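Local coordinates for putative type VI secretion protein (PDB 6SK0), which forms the trimeric VgrG spike at the tip of the type VI secretion system and probably carries a phospholipase effector for delivery into target cells, at residues 523-528 and 546-551. Residues are numbered along the deposited sequence; the frame is centred on the assembly and turned at random.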
loop_
_atom_site.group_PDB
_atom_site.type_symbol
_atom_site.label_atom_id
_atom_site.label_comp_id
_atom_site.label_asym_id
_atom_site.label_seq_id
_atom_site.Cartn_x
_atom_site.Cartn_y
_atom_site.Cartn_z
ATOM N N GLY A 523 15.595 8.111 29.417
ATOM C CA GLY A 523 16.591 8.898 28.758
ATOM C C GLY A 523 16.225 10.337 29.050
ATOM O O GLY A 523 15.611 10.660 30.058
ATOM N N LYS A 524 16.566 11.215 28.135
ATOM C CA LYS A 524 16.111 12.591 28.261
ATOM C C LYS A 524 14.804 12.713 27.487
ATOM O O LYS A 524 14.804 12.854 26.266
ATOM C CB LYS A 524 17.179 13.552 27.759
ATOM C CG LYS A 524 18.462 13.486 28.557
ATOM C CD LYS A 524 19.261 14.761 28.418
ATOM C CE LYS A 524 20.585 14.680 29.153
ATOM N NZ LYS A 524 20.414 14.349 30.586
ATOM N N THR A 525 13.684 12.613 28.190
ATOM C CA THR A 525 12.384 12.864 27.579
ATOM C C THR A 525 12.186 14.367 27.494
ATOM O O THR A 525 12.116 15.051 28.517
ATOM C CB THR A 525 11.265 12.193 28.365
ATOM O OG1 THR A 525 11.517 10.790 28.434
ATOM C CG2 THR A 525 9.935 12.418 27.689
ATOM N N GLN A 526 12.131 14.889 26.276
ATOM C CA GLN A 526 12.232 16.321 26.067
ATOM C C GLN A 526 11.267 16.786 24.996
ATOM O O GLN A 526 10.916 16.049 24.073
ATOM C CB GLN A 526 13.642 16.745 25.647
ATOM C CG GLN A 526 14.750 16.175 26.470
ATOM C CD GLN A 526 16.098 16.662 26.022
ATOM O OE1 GLN A 526 16.337 16.848 24.836
ATOM N NE2 GLN A 526 16.992 16.873 26.970
ATOM N N LEU A 527 10.864 18.037 25.131
ATOM C CA LEU A 527 10.301 18.817 24.044
ATOM C C LEU A 527 11.266 19.962 23.787
ATOM O O LEU A 527 11.502 20.791 24.668
ATOM C CB LEU A 527 8.907 19.326 24.379
ATOM C CG LEU A 527 8.334 20.254 23.314
ATOM C CD1 LEU A 527 7.914 19.470 22.092
ATOM C CD2 LEU A 527 7.187 21.045 23.868
ATOM N N ASN A 528 11.841 19.989 22.596
ATOM C CA ASN A 528 12.794 21.013 22.196
ATOM C C ASN A 528 12.176 21.837 21.079
ATOM O O ASN A 528 11.834 21.298 20.024
ATOM C CB ASN A 528 14.112 20.386 21.753
ATOM C CG ASN A 528 14.728 19.525 22.827
ATOM O OD1 ASN A 528 14.912 19.965 23.953
ATOM N ND2 ASN A 528 15.036 18.287 22.489
ATOM N N LEU A 546 10.122 16.222 19.844
ATOM C CA LEU A 546 9.584 15.465 20.959
ATOM C C LEU A 546 10.316 14.134 20.979
ATOM O O LEU A 546 10.196 13.341 20.041
ATOM C CB LEU A 546 8.080 15.277 20.819
ATOM C CG LEU A 546 7.401 14.649 22.026
ATOM C CD1 LEU A 546 7.593 15.524 23.256
ATOM C CD2 LEU A 546 5.938 14.427 21.730
ATOM N N ARG A 547 11.091 13.901 22.023
ATOM C CA ARG A 547 11.989 12.762 22.039
ATOM C C ARG A 547 12.004 12.111 23.409
ATOM O O ARG A 547 11.813 12.765 24.434
ATOM C CB ARG A 547 13.398 13.171 21.636
ATOM C CG ARG A 547 13.971 14.261 22.490
ATOM C CD ARG A 547 15.374 13.940 22.883
ATOM N NE ARG A 547 15.453 12.797 23.777
ATOM C CZ ARG A 547 15.965 11.619 23.443
ATOM N NH1 ARG A 547 16.003 10.639 24.328
ATOM N NH2 ARG A 547 16.440 11.421 22.225
ATOM N N THR A 548 12.246 10.810 23.404
ATOM C CA THR A 548 12.326 9.998 24.605
ATOM C C THR A 548 12.953 8.675 24.215
ATOM O O THR A 548 12.870 8.248 23.064
ATOM C CB THR A 548 10.945 9.776 25.246
ATOM O OG1 THR A 548 11.083 8.991 26.431
ATOM C CG2 THR A 548 10.013 9.055 24.297
ATOM N N ASP A 549 13.585 8.033 25.185
ATOM C CA ASP A 549 13.995 6.651 25.016
ATOM C C ASP A 549 12.841 5.683 25.217
ATOM O O ASP A 549 12.944 4.522 24.816
ATOM C CB ASP A 549 15.132 6.319 25.983
ATOM C CG ASP A 549 16.434 6.995 25.604
ATOM O OD1 ASP A 549 16.487 7.657 24.554
ATOM O OD2 ASP A 549 17.416 6.862 26.358
ATOM N N ASP A 550 11.757 6.143 25.822
ATOM C CA ASP A 550 10.560 5.362 26.086
ATOM C C ASP A 550 9.568 5.532 24.935
ATOM O O ASP A 550 9.951 5.814 23.801
ATOM C CB ASP A 550 9.974 5.752 27.440
ATOM C CG ASP A 550 10.886 5.400 28.578
ATOM O OD1 ASP A 550 11.846 4.638 28.350
ATOM O OD2 ASP A 550 10.643 5.871 29.704
ATOM N N TRP A 551 8.297 5.263 25.198
ATOM C CA TRP A 551 7.267 5.382 24.183
ATOM C C TRP A 551 6.854 6.831 23.958
ATOM O O TRP A 551 6.955 7.680 24.841
ATOM C CB TRP A 551 6.042 4.567 24.573
ATOM C CG TRP A 551 6.312 3.124 24.675
ATOM C CD1 TRP A 551 6.218 2.205 23.681
ATOM C CD2 TRP A 551 6.714 2.415 25.842
ATOM N NE1 TRP A 551 6.536 0.966 24.154
ATOM C CE2 TRP A 551 6.846 1.064 25.481
ATOM C CE3 TRP A 551 6.976 2.789 27.161
ATOM C CZ2 TRP A 551 7.230 0.085 26.390
ATOM C CZ3 TRP A 551 7.352 1.819 28.061
ATOM C CH2 TRP A 551 7.478 0.482 27.673
#
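Two donors of R547 grip O of K524: NE at 2.6 Å along a nearly straight bond (167°), with the oxygen lying in the guanidinium plane, and NH1 through a weak, bent one. The oxygen lies just before an antiparallel strand pair of the trimeric β-spike, where 525-528 runs beside 546-548. Q526 and R547 form its hydrogen-bonded pair, N of Q526 to O of R547 at 2.8 Å and N of R547 to O of Q526 at 3.0 Å. An arginine suits this place, being long enough to reach O of K524 and having several N-H donors to share out; bends at chi2 and chi3 fold it back. NH1 also makes a salt bridge with OD1 of D549, met from above the carboxylate plane, and NH2 bonds to O of Q567 of the second subunit; three partners thus fix the guanidinium's rotation. Glycine fits at 523 because phi is positive (63°) and a CB would run into OD2 of D549. On the other face L527 and L546 cross obliquely and meet CD1 to CD1 at 4.1 Å, while L527 also packs on L527 of the third subunit. T548 suits the strand's end, its OG1 accepting from N of D550 in an ST turn and lying 2.7 Å from OG1 of T525, itself hydrogen-bonded to O of Y521.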